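Local structure of cyclic di-GMP receptor atypical PilZ domain-containing protein (3RQA) at residues C[45-50]-C[167-172]; C[52-56]-C[131-135]. The protein is of unknown function but forms a tetramer of PilZ domains through a helical bundle and may be a cyclic di-GMP receptor. One frame throughout, in Å; residues are numbered along the deposited sequence.

Both contacts use helix 42-55, successive turns of which lean first on helix 165-185 (contact 1) and then on the loop between strands 124-129 and 139-150 (contact 2). Along the chain, contact 2 is nested inside the loop that contact 1 closes. Their centres lie 12 Å apart, and Leu48 joins them: its CD2 is 4.1 Å from Pro131 CG and its CD1 is 4.2 Å from Leu135 CD2. Each contact also borders the second subunit of the tetramer. An acetate ion, probably from the crystallisation liquor, lies about 3 Å from the side chain of Trp134 in contact 2.

Contact 1 (C[45-50]-C[167-172]); sequences AETLLR and GLQDAL
Arg50 and Asp170 make the polar link between the two helices. NH1 of Arg50 donates to OD2 of Asp170 at 2.9 Å, in a nearly straight bond (168°) that lies in the guanidinium plane and meets the anti side of the carboxylate oxygen; NH2 adds a weak, longer bond to the same atom. The two side chains cross at about a right angle. On its own helix, one turn back, Arg50 NE gives a 2.8 Å bond to Glu46 OE2, again in the guanidinium plane. Glu46 and Asp170 thus hold the guanidinium by its edge from separate helices, fixing its rotation; Arg174 pairs with Asp170 OD2 as well, so the charges are probably shared across the network. The Glu46 chain is extended, with CG anti to the backbone N (chi1 171°), and this lays its carboxylate along Gly167, whose CA is 3.4 Å from Glu46 OE2.

The helices run roughly parallel here, their axes 8.7 Å apart and inclined at 27°. Helix 165-185, which follows the last strand of the PilZ-type barrel, is thereby joined to helix 42-55, which follows strand 24-34 in the chain.

Beside the salt bridges, nonpolar contacts fill the interface. Ala171 sets its methyl over one guanidinium face, 3.9 Å above the plane, and also touches Arg50 CG and Leu49 CB. Leu168 turns CD1 into the 45-50 helix, where it packs tightly against Ala45 CB (3.5 Å) and reaches the backbone N of Glu46. Leu49 CD2 reaches the backbone of helix 165-185 one turn on from Leu168, 3.8 Å from Leu172 CA. From strand 139-150, Leu139 touches Ala45 and Leu49, and Leu141 touches Leu168.

Contact 2 (C[52-56]-C[131-135]); sequences LGQVE and PSDWL
The indole of Trp134 carries the CB of its neighbour Leu135 over one face, 3.9 Å above the plane, and receives the Glu56 carboxylate at its pyrrole edge. NE1 donates to Glu56 OE1 at a short 2.5 Å; the bond is bent (142°), uses the anti lone pair of the oxygen, and leaves OE1 tilted 17° from the ring plane. The carboxylate is itself turned well out of that plane. With chi1 61°, Trp134 CG sits between the backbone N and carbonyl carbon, and the indole swings across to Val55, whose CG1 is 4.0 Å from CZ2.

Glu56 is the first residue to leave helical geometry at the end of helix 42-55, so this contact ties a helix terminus to the loop joining barrel strands 124-129 and 139-150. Deeper in, Leu52 splits its two methyls: the Leu52 and Pro131 side chains cross at about a right angle, with CD2 3.7 Å from Pro131 CG, while CD1 touches Leu135 CD2 at 3.6 Å and Ser132 CB. Leu85 of helix 73-95 backs both Trp134 and Leu135, and Thr44 of the third subunit packs on the indole.

Contact 1 (C[45-50]-C[167-172])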
loop_
_atom_site.group_PDB
_atom_site.type_symbol
_atom_site.label_atom_id
_atom_site.label_comp_id
_atom_site.label_asym_id
_atom_site.label_seq_id
_atom_site.Cartn_x
_atom_site.Cartn_y
_atom_site.Cartn_z
ATOM N N ALA C 45 16.722 -5.313 7.237
ATOM C CA ALA C 45 17.550 -5.809 6.145
ATOM C C ALA C 45 17.359 -7.326 6.041
ATOM O O ALA C 45 17.079 -7.845 4.959
ATOM C CB ALA C 45 19.021 -5.469 6.398
ATOM N N GLU C 46 17.484 -8.031 7.161
ATOM C CA GLU C 46 17.313 -9.488 7.158
ATOM C C GLU C 46 15.938 -9.890 6.612
ATOM O O GLU C 46 15.829 -10.795 5.790
ATOM C CB GLU C 46 17.490 -10.071 8.575
ATOM C CG GLU C 46 17.112 -11.560 8.684
ATOM C CD GLU C 46 17.395 -12.173 10.052
ATOM O OE1 GLU C 46 17.537 -11.423 11.033
ATOM O OE2 GLU C 46 17.458 -13.419 10.146
ATOM N N THR C 47 14.896 -9.208 7.070
ATOM C CA THR C 47 13.540 -9.518 6.629
ATOM C C THR C 47 13.398 -9.301 5.135
ATOM O O THR C 47 12.788 -10.104 4.449
ATOM C CB THR C 47 12.493 -8.672 7.385
ATOM O OG1 THR C 47 12.531 -9.016 8.778
ATOM C CG2 THR C 47 11.085 -8.944 6.841
ATOM N N LEU C 48 13.971 -8.218 4.634
ATOM C CA LEU C 48 13.924 -7.930 3.219
ATOM C C LEU C 48 14.549 -9.073 2.403
ATOM O O LEU C 48 13.955 -9.562 1.443
ATOM C CB LEU C 48 14.681 -6.621 2.921
ATOM C CG LEU C 48 15.060 -6.405 1.447
ATOM C CD1 LEU C 48 13.808 -6.465 0.583
ATOM C CD2 LEU C 48 15.789 -5.064 1.277
ATOM N N LEU C 49 15.759 -9.476 2.786
ATOM C CA LEU C 49 16.489 -10.531 2.089
ATOM C C LEU C 49 15.791 -11.892 2.136
ATOM O O LEU C 49 15.628 -12.556 1.108
ATOM C CB LEU C 49 17.915 -10.636 2.663
ATOM C CG LEU C 49 19.051 -9.888 1.946
ATOM C CD1 LEU C 49 18.589 -8.544 1.473
ATOM C CD2 LEU C 49 20.240 -9.750 2.885
ATOM N N ARG C 50 15.372 -12.305 3.326
ATOM C CA ARG C 50 14.713 -13.592 3.471
ATOM C C ARG C 50 13.371 -13.634 2.746
ATOM O O ARG C 50 13.099 -14.564 1.998
ATOM C CB ARG C 50 14.508 -13.927 4.946
ATOM C CG ARG C 50 15.797 -14.224 5.705
ATOM C CD ARG C 50 15.495 -14.774 7.101
ATOM N NE ARG C 50 16.715 -14.963 7.881
ATOM C CZ ARG C 50 17.686 -15.826 7.584
ATOM N NH1 ARG C 50 18.757 -15.905 8.362
ATOM N NH2 ARG C 50 17.588 -16.617 6.528
ATOM N N GLY C 167 21.675 -13.139 12.330
ATOM C CA GLY C 167 20.578 -13.270 11.383
ATOM C C GLY C 167 20.785 -12.631 10.020
ATOM O O GLY C 167 20.598 -13.275 8.996
ATOM N N LEU C 168 21.164 -11.358 9.995
ATOM C CA LEU C 168 21.378 -10.680 8.725
ATOM C C LEU C 168 22.558 -11.291 7.980
ATOM O O LEU C 168 22.498 -11.456 6.763
ATOM C CB LEU C 168 21.620 -9.183 8.937
ATOM C CG LEU C 168 21.864 -8.375 7.652
ATOM C CD1 LEU C 168 20.683 -8.532 6.674
ATOM C CD2 LEU C 168 22.097 -6.910 8.024
ATOM N N GLN C 169 23.637 -11.618 8.694
ATOM C CA GLN C 169 24.776 -12.225 8.015
ATOM C C GLN C 169 24.318 -13.483 7.283
ATOM O O GLN C 169 24.624 -13.682 6.101
ATOM C CB GLN C 169 25.897 -12.602 8.987
ATOM C CG GLN C 169 27.123 -13.083 8.225
ATOM C CD GLN C 169 28.368 -13.183 9.071
ATOM O OE1 GLN C 169 28.711 -12.258 9.818
ATOM N NE2 GLN C 169 29.073 -14.305 8.945
ATOM N N ASP C 170 23.567 -14.324 7.982
ATOM C CA ASP C 170 23.083 -15.558 7.380
ATOM C C ASP C 170 22.243 -15.306 6.131
ATOM O O ASP C 170 22.437 -15.956 5.106
ATOM C CB ASP C 170 22.250 -16.356 8.375
ATOM C CG ASP C 170 21.853 -17.711 7.826
ATOM O OD1 ASP C 170 22.724 -18.610 7.810
ATOM O OD2 ASP C 170 20.689 -17.870 7.385
ATOM N N ALA C 171 21.301 -14.372 6.230
ATOM C CA ALA C 171 20.438 -14.026 5.101
ATOM C C ALA C 171 21.275 -13.507 3.931
ATOM O O ALA C 171 20.972 -13.787 2.776
ATOM C CB ALA C 171 19.426 -12.955 5.522
ATOM N N LEU C 172 22.316 -12.735 4.233
ATOM C CA LEU C 172 23.162 -12.185 3.168
ATOM C C LEU C 172 23.987 -13.285 2.497
ATOM O O LEU C 172 24.134 -13.300 1.266
ATOM C CB LEU C 172 24.101 -11.096 3.714
ATOM C CG LEU C 172 25.099 -10.454 2.736
ATOM C CD1 LEU C 172 24.382 -9.933 1.493
ATOM C CD2 LEU C 172 25.843 -9.324 3.450
#

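Contact 2 (C[52-56]-C[131-135])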
loop_
_atom_site.group_PDB
_atom_site.type_symbol
_atom_site.label_atom_id
_atom_site.label_comp_id
_atom_site.label_asym_id
_atom_site.label_seq_id
_atom_site.Cartn_x
_atom_site.Cartn_y
_atom_site.Cartn_z
ATOM N N LEU C 52 12.389 -11.842 0.356
ATOM C CA LEU C 52 12.696 -11.747 -1.065
ATOM C C LEU C 52 13.030 -13.140 -1.617
ATOM O O LEU C 52 12.611 -13.506 -2.716
ATOM C CB LEU C 52 13.879 -10.789 -1.254
ATOM C CG LEU C 52 14.086 -10.047 -2.575
ATOM C CD1 LEU C 52 12.806 -9.291 -2.960
ATOM C CD2 LEU C 52 15.266 -9.085 -2.426
ATOM N N GLY C 53 13.769 -13.919 -0.840
ATOM C CA GLY C 53 14.144 -15.251 -1.282
ATOM C C GLY C 53 12.953 -16.192 -1.379
ATOM O O GLY C 53 12.816 -16.960 -2.339
ATOM N N GLN C 54 12.077 -16.122 -0.385
ATOM C CA GLN C 54 10.911 -16.987 -0.354
ATOM C C GLN C 54 9.965 -16.751 -1.513
ATOM O O GLN C 54 9.261 -17.663 -1.937
ATOM C CB GLN C 54 10.167 -16.806 0.956
ATOM C CG GLN C 54 10.944 -17.299 2.144
ATOM C CD GLN C 54 10.151 -17.172 3.414
ATOM O OE1 GLN C 54 10.461 -16.344 4.278
ATOM N NE2 GLN C 54 9.099 -17.983 3.535
ATOM N N VAL C 55 9.951 -15.531 -2.031
ATOM C CA VAL C 55 9.065 -15.200 -3.138
ATOM C C VAL C 55 9.681 -15.423 -4.522
ATOM O O VAL C 55 8.980 -15.771 -5.465
ATOM C CB VAL C 55 8.580 -13.731 -3.030
ATOM C CG1 VAL C 55 7.721 -13.360 -4.237
ATOM C CG2 VAL C 55 7.792 -13.543 -1.744
ATOM N N GLU C 56 10.991 -15.254 -4.633
ATOM C CA GLU C 56 11.671 -15.399 -5.913
ATOM C C GLU C 56 12.107 -16.795 -6.361
ATOM O O GLU C 56 11.717 -17.819 -5.785
ATOM C CB GLU C 56 12.888 -14.470 -5.948
ATOM C CG GLU C 56 12.553 -12.995 -6.118
ATOM C CD GLU C 56 13.792 -12.120 -6.105
ATOM O OE1 GLU C 56 13.685 -10.905 -6.390
ATOM O OE2 GLU C 56 14.882 -12.653 -5.802
ATOM N N PRO C 131 18.529 -4.943 -4.142
ATOM C CA PRO C 131 18.753 -6.379 -4.307
ATOM C C PRO C 131 17.932 -7.103 -5.362
ATOM O O PRO C 131 18.468 -7.903 -6.133
ATOM C CB PRO C 131 18.495 -6.925 -2.903
ATOM C CG PRO C 131 17.418 -6.033 -2.406
ATOM C CD PRO C 131 17.910 -4.665 -2.833
ATOM N N SER C 132 16.635 -6.827 -5.386
ATOM C CA SER C 132 15.726 -7.480 -6.312
ATOM C C SER C 132 15.800 -7.016 -7.754
ATOM O O SER C 132 16.691 -7.414 -8.498
ATOM C CB SER C 132 14.294 -7.324 -5.819
ATOM O OG SER C 132 13.400 -7.923 -6.729
ATOM N N ASP C 133 14.844 -6.182 -8.137
ATOM C CA ASP C 133 14.731 -5.652 -9.490
ATOM C C ASP C 133 13.234 -5.448 -9.734
ATOM O O ASP C 133 12.816 -4.391 -10.199
ATOM C CB ASP C 133 15.282 -6.636 -10.522
ATOM C CG ASP C 133 15.362 -6.038 -11.909
ATOM O OD1 ASP C 133 14.352 -5.460 -12.363
ATOM O OD2 ASP C 133 16.430 -6.149 -12.551
ATOM N N TRP C 134 12.428 -6.461 -9.415
ATOM C CA TRP C 134 10.980 -6.339 -9.581
ATOM C C TRP C 134 10.391 -5.626 -8.360
ATOM O O TRP C 134 9.263 -5.144 -8.403
ATOM C CB TRP C 134 10.321 -7.714 -9.743
ATOM C CG TRP C 134 10.513 -8.617 -8.570
ATOM C CD1 TRP C 134 11.586 -9.427 -8.320
ATOM C CD2 TRP C 134 9.640 -8.747 -7.441
ATOM N NE1 TRP C 134 11.437 -10.052 -7.098
ATOM C CE2 TRP C 134 10.252 -9.651 -6.538
ATOM C CE3 TRP C 134 8.400 -8.189 -7.104
ATOM C CZ2 TRP C 134 9.665 -10.008 -5.316
ATOM C CZ3 TRP C 134 7.813 -8.546 -5.888
ATOM C CH2 TRP C 134 8.451 -9.450 -5.009
ATOM N N LEU C 135 11.164 -5.557 -7.276
ATOM C CA LEU C 135 10.725 -4.894 -6.044
ATOM C C LEU C 135 11.624 -3.684 -5.800
ATOM O O LEU C 135 12.820 -3.822 -5.559
ATOM C CB LEU C 135 10.827 -5.851 -4.859
ATOM C CG LEU C 135 10.307 -5.386 -3.498
ATOM C CD1 LEU C 135 8.794 -5.459 -3.463
ATOM C CD2 LEU C 135 10.895 -6.274 -2.414
#